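Local coordinates for protein Exo-arabinanase (PDB 3A72) that acts as an exo-1,5-alpha-L-arabinanase, a glycosyl hydrolase that probably trims arabinan from a chain end and is seen here binding arabinobiose, at residues Gln176-Gln181 against Glu194-Pro199; Pro148-Phe153 against Ser166-Asn171; Ile162-Asp167 against Pro208-Leu213. One frame throughout, in Å; residues are numbered along the deposited sequence.

In the fold
All three contacts involve one blade of a beta-propeller, whose strands 149-157, 160-167, 177-183 and 193-196 follow in chain order. Contact 2 joins the first two strands and contact 1 the last two, their centres about 9 Å apart; a probable hydrogen bond from D167 N to T177 O (2.8 Å) links them. Contact 3 leaves the blade, setting strand 160-167 against the first strand of the next sheet. It shares S166 and D167 with contact 2, about 12 Å away between centres; its centre is about 11 Å from that of contact 1. W150, E151, S166, Q168 and Q176 belong to the arabinobiose pocket, so contacts 1 and 2 meet the sugar and contact 3 borders it through S166.

Contact 1 (Gln176-Gln181 against Glu194-Pro199); sequences QTMVHQ and EDVTYP. With AHR (alpha-L-arabinofuranose), chain B.
T177, M178 and V179 meet E194, D195 and V196 in an antiparallel strand pairing that forms the outer hairpin of one four-stranded sheet, with strand 193-196 as the last strand. M178 N donates to V196 O (3.1 Å) and V196 N returns a bond to M178 O (3.0 Å), which defines a hydrogen-bonded pair. M178 O takes a second donor, D195 N at 2.9 Å, which lies in the carbonyl plane, whereas V196 N is tilted 28° out of it. D195 and V196 both face M178, a classic beta bulge, and the register slips by one residue before V179 pairs with E194 without direct backbone bonds. The short strand axes run at 138° to each other.

Six four-stranded antiparallel sheets, most of them built from consecutive strands, identify the fold as a six-bladed beta-propeller; here the bulge lies in the outermost strand of its blade. Q176, just before strand 177-183, belongs to the sugar pocket, its side-chain amide ending beside the arabinofuranose. On the face bearing M178 and V196 the two side chains lie side by side and point the same way. A bend at chi3 (-60°) of M178 turns CE onto V196, 3.5 Å from its CB, and Y220 and P205, from the sheet that follows, touch both residues. The other face carries V179 and E194. E194 OE1 accepts T177 OG1 at 3.0 Å through its syn lone pair, the two side chains crossing at about a right angle, and the same oxygen is 3.3 Å from V179 CG1. T177 CG2 and T197 CG2 touch at 3.7 Å. One water bridges Q176 O and Y198 N, and a second donates to D195 OD2 and, weakly, to V179 O.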
loop_
_atom_site.group_PDB
_atom_site.type_symbol
_atom_site.label_atom_id
_atom_site.label_comp_id
_atom_site.label_asym_id
_atom_site.label_seq_id
_atom_site.Cartn_x
_atom_site.Cartn_y
_atom_site.Cartn_z
ATOM N N GLN A 176 -0.845 -13.284 -13.240
ATOM C CA GLN A 176 -1.442 -12.507 -12.161
ATOM C C GLN A 176 -2.342 -11.454 -12.790
ATOM O O GLN A 176 -2.045 -10.965 -13.880
ATOM C CB GLN A 176 -0.397 -11.906 -11.232
ATOM C CG GLN A 176 -0.963 -11.256 -9.975
ATOM C CD GLN A 176 0.126 -10.804 -9.035
ATOM O OE1 GLN A 176 0.674 -9.650 -9.243
ATOM N NE2 GLN A 176 0.458 -11.557 -8.085
ATOM N N THR A 177 -3.378 -11.057 -12.070
ATOM C CA THR A 177 -4.219 -9.908 -12.392
ATOM C C THR A 177 -4.318 -9.011 -11.199
ATOM O O THR A 177 -3.853 -9.340 -10.093
ATOM C CB THR A 177 -5.635 -10.342 -12.835
ATOM O OG1 THR A 177 -6.289 -10.853 -11.685
ATOM C CG2 THR A 177 -5.556 -11.356 -13.967
ATOM N N MET A 178 -4.992 -7.857 -11.347
ATOM C CA MET A 178 -5.441 -7.108 -10.183
ATOM C C MET A 178 -6.961 -6.944 -10.284
ATOM O O MET A 178 -7.529 -6.799 -11.395
ATOM C CB MET A 178 -4.779 -5.756 -10.054
ATOM C CG MET A 178 -3.267 -5.903 -9.817
ATOM S SD MET A 178 -2.371 -4.338 -9.847
ATOM C CE MET A 178 -2.756 -3.829 -11.507
ATOM N N VAL A 179 -7.599 -6.993 -9.162
ATOM C CA VAL A 179 -9.050 -7.087 -8.989
ATOM C C VAL A 179 -9.501 -6.215 -7.852
ATOM O O VAL A 179 -8.693 -5.673 -7.065
ATOM C CB VAL A 179 -9.463 -8.560 -8.731
ATOM C CG1 VAL A 179 -8.931 -9.489 -9.809
ATOM C CG2 VAL A 179 -9.025 -9.009 -7.373
ATOM N N HIS A 180 -10.821 -6.161 -7.653
ATOM C CA HIS A 180 -11.344 -5.615 -6.418
ATOM C C HIS A 180 -12.644 -6.329 -6.037
ATOM O O HIS A 180 -13.295 -6.974 -6.864
ATOM C CB HIS A 180 -11.585 -4.061 -6.437
ATOM C CG HIS A 180 -12.678 -3.671 -7.361
ATOM N ND1 HIS A 180 -14.019 -3.581 -7.181
ATOM C CD2 HIS A 180 -12.447 -3.272 -8.627
ATOM C CE1 HIS A 180 -14.581 -3.150 -8.353
ATOM N NE2 HIS A 180 -13.604 -2.964 -9.242
ATOM N N GLN A 181 -13.023 -6.150 -4.777
ATOM C CA GLN A 181 -14.354 -6.455 -4.279
ATOM C C GLN A 181 -14.854 -5.251 -3.506
ATOM O O GLN A 181 -14.069 -4.449 -2.972
ATOM C CB GLN A 181 -14.380 -7.711 -3.437
ATOM C CG GLN A 181 -14.035 -8.971 -4.218
ATOM C CD GLN A 181 -13.981 -10.214 -3.393
ATOM O OE1 GLN A 181 -15.072 -10.775 -2.955
ATOM N NE2 GLN A 181 -12.841 -10.688 -3.136
ATOM N N GLU A 194 -12.511 -8.003 -12.213
ATOM C CA GLU A 194 -11.182 -7.864 -12.807
ATOM C C GLU A 194 -10.920 -6.433 -13.228
ATOM O O GLU A 194 -11.707 -5.837 -13.962
ATOM C CB GLU A 194 -11.054 -8.790 -14.018
ATOM C CG GLU A 194 -11.275 -10.238 -13.680
ATOM C CD GLU A 194 -10.115 -10.843 -12.978
ATOM O OE1 GLU A 194 -8.957 -10.402 -12.964
ATOM O OE2 GLU A 194 -10.339 -11.979 -12.468
ATOM N N ASP A 195 -9.852 -5.862 -12.764
ATOM C CA ASP A 195 -9.476 -4.488 -13.086
ATOM C C ASP A 195 -8.370 -4.417 -14.144
ATOM O O ASP A 195 -8.483 -3.641 -15.090
ATOM C CB ASP A 195 -9.053 -3.781 -11.795
ATOM C CG ASP A 195 -10.197 -3.454 -10.905
ATOM O OD1 ASP A 195 -11.343 -3.277 -11.398
ATOM O OD2 ASP A 195 -9.952 -3.329 -9.658
ATOM N N VAL A 196 -7.297 -5.180 -13.924
ATOM C CA VAL A 196 -6.161 -5.133 -14.817
ATOM C C VAL A 196 -5.803 -6.578 -15.206
ATOM O O VAL A 196 -5.385 -7.374 -14.343
ATOM C CB VAL A 196 -4.955 -4.399 -14.229
ATOM C CG1 VAL A 196 -3.783 -4.468 -15.207
ATOM C CG2 VAL A 196 -5.303 -2.963 -13.888
ATOM N N THR A 197 -5.999 -6.897 -16.477
ATOM C CA THR A 197 -5.621 -8.158 -17.080
ATOM C C THR A 197 -4.913 -7.881 -18.389
ATOM O O THR A 197 -5.221 -6.885 -19.064
ATOM C CB THR A 197 -6.816 -9.087 -17.335
ATOM O OG1 THR A 197 -7.575 -8.590 -18.398
ATOM C CG2 THR A 197 -7.739 -9.214 -16.120
ATOM N N TYR A 198 -4.012 -8.780 -18.753
ATOM C CA TYR A 198 -3.264 -8.680 -20.044
ATOM C C TYR A 198 -3.298 -10.024 -20.746
ATOM O O TYR A 198 -3.342 -11.088 -20.118
ATOM C CB TYR A 198 -1.800 -8.211 -19.783
ATOM C CG TYR A 198 -1.743 -6.767 -19.389
ATOM C CD1 TYR A 198 -1.942 -5.773 -20.347
ATOM C CD2 TYR A 198 -1.532 -6.328 -18.093
ATOM C CE1 TYR A 198 -1.929 -4.438 -20.024
ATOM C CE2 TYR A 198 -1.513 -5.009 -17.768
ATOM C CZ TYR A 198 -1.688 -4.061 -18.733
ATOM O OH TYR A 198 -1.675 -2.736 -18.364
ATOM N N PRO A 199 -3.231 -9.974 -22.085
ATOM C CA PRO A 199 -3.369 -11.205 -22.868
ATOM C C PRO A 199 -2.145 -12.039 -23.029
ATOM O O PRO A 199 -2.220 -13.049 -23.709
ATOM C CB PRO A 199 -3.828 -10.643 -24.227
ATOM C CG PRO A 199 -3.172 -9.289 -24.298
ATOM C CD PRO A 199 -3.273 -8.758 -22.913
HETATM O O5 AHR B . 5.658 -11.347 -3.313
HETATM C C5 AHR B . 4.321 -11.121 -3.867
HETATM C C4 AHR B . 4.477 -10.501 -5.227
HETATM O O4 AHR B . 4.984 -9.170 -5.054
HETATM C C3 AHR B . 3.150 -10.348 -5.962
HETATM O O3 AHR B . 2.883 -11.535 -6.730
HETATM C C2 AHR B . 3.415 -9.112 -6.855
HETATM O O2 AHR B . 2.250 -8.321 -7.083
HETATM C C1 AHR B . 4.519 -8.346 -6.129
HETATM O O1 AHR B . 5.676 -8.176 -6.998
HETATM O O HOH W 1 -2.661 -10.204 -16.599
HETATM O O HOH W 2 -7.490 -3.634 -8.660
#

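Contact 2 (Pro148-Phe153 against Ser166-Asn171); sequences PVWEPF and SDQRDN. With AHR (alpha-L-arabinofuranose), chain B.
E151 OE1 is approached by two hydroxyls: S166 OG donates to it at 2.8 Å, nearly in line with its C-O bond, and the arabinofuranose O2 stands 2.9 Å away, a possible second donor whose proton has another acceptor in reach. The other carboxylate oxygen, E151 OE2, is 3.1 Å from the anomeric carbon C1 of the sugar, and S166 OG has a further partner in M207 N. E151 has a positive phi (66°), unusual within a strand, and W150 and E151 both reach the sugar.

W150 and S166 form the hydrogen-bonded pair, and V149 and D167 the non-hydrogen-bonded pair, of the antiparallel hairpin between the first two strands of a propeller blade; Q168 N adds a bond to P148 O at its open end. The W150 indole is sandwiched. Sugar C5 lies 3.6 Å above the centre of one face, and P148 CB covers the opposite face nearer the rim. The Q168 amide meets the ring edge, its plane turned 43° from the indole.

On the side of V149 and D167, V149 CG1 rests over a face of the R169 guanidinium, 3.4 Å from NE. R169 grips D167 side-on in a salt bridge, NE to OD1 (2.8 Å) and NH2 to OD2 (3.0 Å). D167 OD1 also accepts R169 N (2.9 Å), an Asx turn, R169 N and NE reaching OD1 from opposite faces of the carboxylate plane.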
loop_
_atom_site.group_PDB
_atom_site.type_symbol
_atom_site.label_atom_id
_atom_site.label_comp_id
_atom_site.label_asym_id
_atom_site.label_seq_id
_atom_site.Cartn_x
_atom_site.Cartn_y
_atom_site.Cartn_z
ATOM N N PRO A 148 -2.301 -17.590 -5.123
ATOM C CA PRO A 148 -2.463 -16.650 -3.999
ATOM C C PRO A 148 -3.206 -15.363 -4.372
ATOM O O PRO A 148 -3.317 -14.963 -5.531
ATOM C CB PRO A 148 -1.003 -16.306 -3.631
ATOM C CG PRO A 148 -0.256 -16.453 -4.956
ATOM C CD PRO A 148 -0.901 -17.669 -5.550
ATOM N N VAL A 149 -3.638 -14.694 -3.309
ATOM C CA VAL A 149 -4.058 -13.318 -3.343
ATOM C C VAL A 149 -3.079 -12.494 -2.507
ATOM O O VAL A 149 -2.423 -13.022 -1.584
ATOM C CB VAL A 149 -5.488 -13.129 -2.830
ATOM C CG1 VAL A 149 -6.470 -13.837 -3.744
ATOM C CG2 VAL A 149 -5.657 -13.583 -1.385
ATOM N N TRP A 150 -2.962 -11.192 -2.818
ATOM C CA TRP A 150 -1.933 -10.358 -2.213
ATOM C C TRP A 150 -2.344 -8.894 -2.111
ATOM O O TRP A 150 -3.093 -8.376 -2.957
ATOM C CB TRP A 150 -0.734 -10.378 -3.069
ATOM C CG TRP A 150 -0.131 -11.550 -3.749
ATOM C CD1 TRP A 150 -0.272 -11.907 -5.055
ATOM C CD2 TRP A 150 0.817 -12.477 -3.181
ATOM N NE1 TRP A 150 0.488 -12.988 -5.280
ATOM C CE2 TRP A 150 1.204 -13.359 -4.194
ATOM C CE3 TRP A 150 1.350 -12.639 -1.909
ATOM C CZ2 TRP A 150 2.133 -14.352 -4.002
ATOM C CZ3 TRP A 150 2.311 -13.629 -1.712
ATOM C CH2 TRP A 150 2.682 -14.464 -2.766
ATOM N N GLU A 151 -1.734 -8.166 -1.185
ATOM C CA GLU A 151 -1.527 -6.706 -1.334
ATOM C C GLU A 151 -2.829 -5.882 -1.345
ATOM O O GLU A 151 -3.071 -5.100 -2.274
ATOM C CB GLU A 151 -0.677 -6.412 -2.548
ATOM C CG GLU A 151 0.732 -7.008 -2.463
ATOM C CD GLU A 151 1.293 -7.503 -3.755
ATOM O OE1 GLU A 151 0.671 -7.483 -4.820
ATOM O OE2 GLU A 151 2.512 -7.992 -3.740
ATOM N N PRO A 152 -3.636 -5.952 -0.306
ATOM C CA PRO A 152 -4.851 -5.144 -0.262
ATOM C C PRO A 152 -4.572 -3.632 -0.193
ATOM O O PRO A 152 -3.609 -3.173 0.468
ATOM C CB PRO A 152 -5.554 -5.570 1.026
ATOM C CG PRO A 152 -4.428 -6.068 1.904
ATOM C CD PRO A 152 -3.491 -6.779 0.940
ATOM N N PHE A 153 -5.454 -2.887 -0.828
ATOM C CA PHE A 153 -5.504 -1.429 -0.753
ATOM C C PHE A 153 -6.973 -1.041 -0.568
ATOM O O PHE A 153 -7.808 -1.500 -1.358
ATOM C CB PHE A 153 -4.910 -0.777 -2.023
ATOM C CG PHE A 153 -4.811 0.736 -1.889
ATOM C CD1 PHE A 153 -3.652 1.300 -1.398
ATOM C CD2 PHE A 153 -5.884 1.544 -2.193
ATOM C CE1 PHE A 153 -3.578 2.661 -1.168
ATOM C CE2 PHE A 153 -5.816 2.917 -1.957
ATOM C CZ PHE A 153 -4.684 3.453 -1.447
ATOM N N SER A 166 -4.071 -7.901 -5.619
ATOM C CA SER A 166 -3.490 -8.701 -6.666
ATOM C C SER A 166 -3.984 -10.147 -6.562
ATOM O O SER A 166 -4.107 -10.652 -5.436
ATOM C CB SER A 166 -1.976 -8.676 -6.603
ATOM O OG SER A 166 -1.474 -7.354 -6.550
ATOM N N ASP A 167 -4.238 -10.791 -7.695
ATOM C CA ASP A 167 -4.937 -12.063 -7.706
ATOM C C ASP A 167 -4.272 -13.023 -8.657
ATOM O O ASP A 167 -4.145 -12.702 -9.855
ATOM C CB ASP A 167 -6.383 -11.824 -8.112
ATOM C CG ASP A 167 -7.320 -12.970 -7.926
ATOM O OD1 ASP A 167 -6.872 -14.038 -7.421
ATOM O OD2 ASP A 167 -8.521 -12.819 -8.235
ATOM N N GLN A 168 -3.872 -14.197 -8.206
ATOM C CA GLN A 168 -3.378 -15.245 -9.044
ATOM C C GLN A 168 -4.394 -16.385 -9.248
ATOM O O GLN A 168 -4.058 -17.400 -9.885
ATOM C CB GLN A 168 -2.066 -15.830 -8.508
ATOM C CG GLN A 168 -0.892 -14.840 -8.611
ATOM C CD GLN A 168 0.432 -15.466 -8.314
ATOM O OE1 GLN A 168 0.756 -16.631 -8.797
ATOM N NE2 GLN A 168 1.279 -14.811 -7.680
ATOM N N ARG A 169 -5.622 -16.245 -8.762
ATOM C CA ARG A 169 -6.538 -17.368 -8.801
ATOM C C ARG A 169 -7.025 -17.719 -10.215
ATOM O O ARG A 169 -7.399 -18.868 -10.453
ATOM C CB ARG A 169 -7.729 -17.141 -7.868
ATOM C CG ARG A 169 -7.377 -17.168 -6.424
ATOM C CD ARG A 169 -8.443 -16.685 -5.462
ATOM N NE ARG A 169 -8.795 -15.310 -5.804
ATOM C CZ ARG A 169 -9.704 -14.595 -5.182
ATOM N NH1 ARG A 169 -10.323 -15.007 -4.098
ATOM N NH2 ARG A 169 -9.983 -13.454 -5.743
ATOM N N ASP A 170 -7.018 -16.773 -11.149
ATOM C CA ASP A 170 -7.400 -17.128 -12.534
ATOM C C ASP A 170 -6.183 -17.626 -13.320
ATOM O O ASP A 170 -5.809 -17.090 -14.361
ATOM C CB ASP A 170 -8.057 -15.962 -13.187
ATOM C CG ASP A 170 -8.885 -16.248 -14.454
ATOM O OD1 ASP A 170 -9.000 -17.456 -14.745
ATOM O OD2 ASP A 170 -9.356 -15.190 -15.015
ATOM N N ASN A 171 -5.593 -18.699 -12.788
ATOM C CA ASN A 171 -4.258 -19.163 -13.205
ATOM C C ASN A 171 -4.310 -19.870 -14.548
ATOM O O ASN A 171 -3.344 -20.091 -15.210
ATOM C CB ASN A 171 -3.660 -20.062 -12.118
ATOM C CG ASN A 171 -4.486 -21.264 -11.750
ATOM O OD1 ASN A 171 -5.694 -21.389 -11.822
ATOM N ND2 ASN A 171 -3.848 -22.293 -11.221
HETATM O O5 AHR B . 5.658 -11.347 -3.313
HETATM C C5 AHR B . 4.321 -11.121 -3.867
HETATM C C4 AHR B . 4.477 -10.501 -5.227
HETATM O O4 AHR B . 4.984 -9.170 -5.054
HETATM C C3 AHR B . 3.150 -10.348 -5.962
HETATM O O3 AHR B . 2.883 -11.535 -6.730
HETATM C C2 AHR B . 3.415 -9.112 -6.855
HETATM O O2 AHR B . 2.250 -8.321 -7.083
HETATM C C1 AHR B . 4.519 -8.346 -6.129
HETATM O O1 AHR B . 5.676 -8.176 -6.998
#

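Contact 3 (Ile162-Asp167 against Pro208-Leu213); sequences ICYYSD and PVVTKL
Y164 and V210 cross at about a right angle, the valine presenting one methyl to the flat of the phenol ring. V210 CG2 stands 3.8 Å above the plane of the Y164 ring, displaced toward the rim on the CE2 side. Its distance to the ring centroid is 4.1 Å, only 20° off the ring normal, which qualifies as a CH-pi contact over the face. The opposite face of the ring is covered from its own strand by I162 CG2, so the phenol is clamped between two methyl groups, while its hydroxyl is held by a hydrogen bond to P245 O.

P208 makes the second half of the contact, with its ring carbons turned to the strand. Its CG is 4.0 Å from Y164 CB, and its CD packs 3.6 Å from S166 OG, a hydroxyl engaged by E151 OE1 and M207 N. The Y165 side chain leaves its backbone directed away from strand 204-212, and its OH is hydrogen-bonded to Q181 NE2.

No hydrogen bond crosses between the two segments. The strand axes approach to 7.1 Å at 151°, too far apart for backbone pairing, and the closest CA atoms, those of Y165 and P208, are 6.4 Å apart. This is side-chain packing between neighbouring blades of the propeller: the second strand of one, 160-167, against the first strand of the next, 204-212. M178 of strand 177-183 and Y220 of strand 218-225 also touch P208, Y220 reaches V210 too, and V209, directed away from strand 160-167, packs on F153 of strand 149-157 and V221 of strand 218-225.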
loop_
_atom_site.group_PDB
_atom_site.type_symbol
_atom_site.label_atom_id
_atom_site.label_comp_id
_atom_site.label_asym_id
_atom_site.label_seq_id
_atom_site.Cartn_x
_atom_site.Cartn_y
_atom_site.Cartn_z
ATOM N N ILE A 162 -14.101 -0.325 -0.993
ATOM C CA ILE A 162 -13.489 -1.081 -2.049
ATOM C C ILE A 162 -12.155 -1.626 -1.546
ATOM O O ILE A 162 -11.350 -0.883 -0.964
ATOM C CB ILE A 162 -13.255 -0.228 -3.310
ATOM C CG1 ILE A 162 -14.541 0.468 -3.781
ATOM C CG2 ILE A 162 -12.644 -1.018 -4.424
ATOM C CD1 ILE A 162 -14.260 1.641 -4.735
ATOM N N CYS A 163 -11.904 -2.916 -1.788
ATOM C CA CYS A 163 -10.590 -3.503 -1.556
ATOM C C CYS A 163 -10.024 -3.951 -2.913
ATOM O O CYS A 163 -10.557 -4.848 -3.541
ATOM C CB CYS A 163 -10.656 -4.700 -0.626
ATOM S SG CYS A 163 -9.005 -5.365 -0.261
ATOM N N TYR A 164 -8.990 -3.240 -3.338
ATOM C CA TYR A 164 -8.191 -3.625 -4.519
ATOM C C TYR A 164 -7.111 -4.576 -4.064
ATOM O O TYR A 164 -6.519 -4.379 -3.000
ATOM C CB TYR A 164 -7.548 -2.406 -5.145
ATOM C CG TYR A 164 -8.465 -1.258 -5.540
ATOM C CD1 TYR A 164 -9.081 -1.199 -6.773
ATOM C CD2 TYR A 164 -8.684 -0.199 -4.628
ATOM C CE1 TYR A 164 -9.903 -0.134 -7.104
ATOM C CE2 TYR A 164 -9.479 0.863 -4.963
ATOM C CZ TYR A 164 -10.103 0.904 -6.205
ATOM O OH TYR A 164 -10.875 1.995 -6.499
ATOM N N TYR A 165 -6.776 -5.578 -4.882
ATOM C CA TYR A 165 -5.700 -6.520 -4.512
ATOM C C TYR A 165 -5.225 -7.213 -5.762
ATOM O O TYR A 165 -5.805 -7.125 -6.843
ATOM C CB TYR A 165 -6.134 -7.478 -3.402
ATOM C CG TYR A 165 -7.337 -8.348 -3.697
ATOM C CD1 TYR A 165 -7.166 -9.632 -4.195
ATOM C CD2 TYR A 165 -8.642 -7.920 -3.472
ATOM C CE1 TYR A 165 -8.258 -10.432 -4.454
ATOM C CE2 TYR A 165 -9.717 -8.717 -3.711
ATOM C CZ TYR A 165 -9.533 -9.968 -4.205
ATOM O OH TYR A 165 -10.630 -10.762 -4.485
ATOM N N SER A 166 -4.071 -7.901 -5.619
ATOM C CA SER A 166 -3.490 -8.701 -6.666
ATOM C C SER A 166 -3.984 -10.147 -6.562
ATOM O O SER A 166 -4.107 -10.652 -5.436
ATOM C CB SER A 166 -1.976 -8.676 -6.603
ATOM O OG SER A 166 -1.474 -7.354 -6.550
ATOM N N ASP A 167 -4.238 -10.791 -7.695
ATOM C CA ASP A 167 -4.937 -12.063 -7.706
ATOM C C ASP A 167 -4.272 -13.023 -8.657
ATOM O O ASP A 167 -4.145 -12.702 -9.855
ATOM C CB ASP A 167 -6.383 -11.824 -8.112
ATOM C CG ASP A 167 -7.320 -12.970 -7.926
ATOM O OD1 ASP A 167 -6.872 -14.038 -7.421
ATOM O OD2 ASP A 167 -8.521 -12.819 -8.235
ATOM N N PRO A 208 -1.582 -2.724 -6.530
ATOM C CA PRO A 208 -2.383 -1.530 -6.842
ATOM C C PRO A 208 -2.414 -0.547 -5.703
ATOM O O PRO A 208 -2.685 -0.916 -4.539
ATOM C CB PRO A 208 -3.779 -2.126 -7.095
ATOM C CG PRO A 208 -3.818 -3.367 -6.200
ATOM C CD PRO A 208 -2.409 -3.912 -6.239
ATOM N N VAL A 209 -2.222 0.738 -6.040
ATOM C CA VAL A 209 -2.339 1.810 -5.072
ATOM C C VAL A 209 -3.131 2.936 -5.757
ATOM O O VAL A 209 -2.877 3.229 -6.931
ATOM C CB VAL A 209 -0.973 2.282 -4.555
ATOM C CG1 VAL A 209 -1.085 3.540 -3.693
ATOM C CG2 VAL A 209 -0.260 1.169 -3.802
ATOM N N VAL A 210 -4.068 3.570 -5.047
ATOM C CA VAL A 210 -4.968 4.557 -5.672
ATOM C C VAL A 210 -4.885 5.850 -4.891
ATOM O O VAL A 210 -4.836 5.844 -3.651
ATOM C CB VAL A 210 -6.402 4.032 -5.714
ATOM C CG1 VAL A 210 -7.328 5.020 -6.396
ATOM C CG2 VAL A 210 -6.472 2.702 -6.421
ATOM N N THR A 211 -4.955 6.965 -5.588
ATOM C CA THR A 211 -5.167 8.272 -4.951
ATOM C C THR A 211 -6.187 9.054 -5.770
ATOM O O THR A 211 -6.131 9.102 -7.002
ATOM C CB THR A 211 -3.843 9.019 -4.746
ATOM O OG1 THR A 211 -4.079 10.175 -3.904
ATOM C CG2 THR A 211 -3.179 9.535 -5.978
ATOM N N LYS A 212 -7.125 9.726 -5.083
ATOM C CA LYS A 212 -8.118 10.539 -5.740
ATOM C C LYS A 212 -7.571 11.926 -6.053
ATOM O O LYS A 212 -6.965 12.598 -5.203
ATOM C CB LYS A 212 -9.358 10.652 -4.841
ATOM C CG LYS A 212 -10.544 11.254 -5.568
ATOM C CD LYS A 212 -11.794 11.279 -4.688
ATOM C CE LYS A 212 -13.026 11.719 -5.487
ATOM N NZ LYS A 212 -14.199 11.775 -4.604
ATOM N N LEU A 213 -7.806 12.403 -7.262
ATOM C CA LEU A 213 -7.344 13.693 -7.723
ATOM C C LEU A 213 -8.432 14.756 -7.556
ATOM O O LEU A 213 -9.630 14.421 -7.426
ATOM C CB LEU A 213 -6.972 13.570 -9.208
ATOM C CG LEU A 213 -5.901 12.503 -9.513
ATOM C CD1 LEU A 213 -5.528 12.526 -10.983
ATOM C CD2 LEU A 213 -4.676 12.655 -8.628
#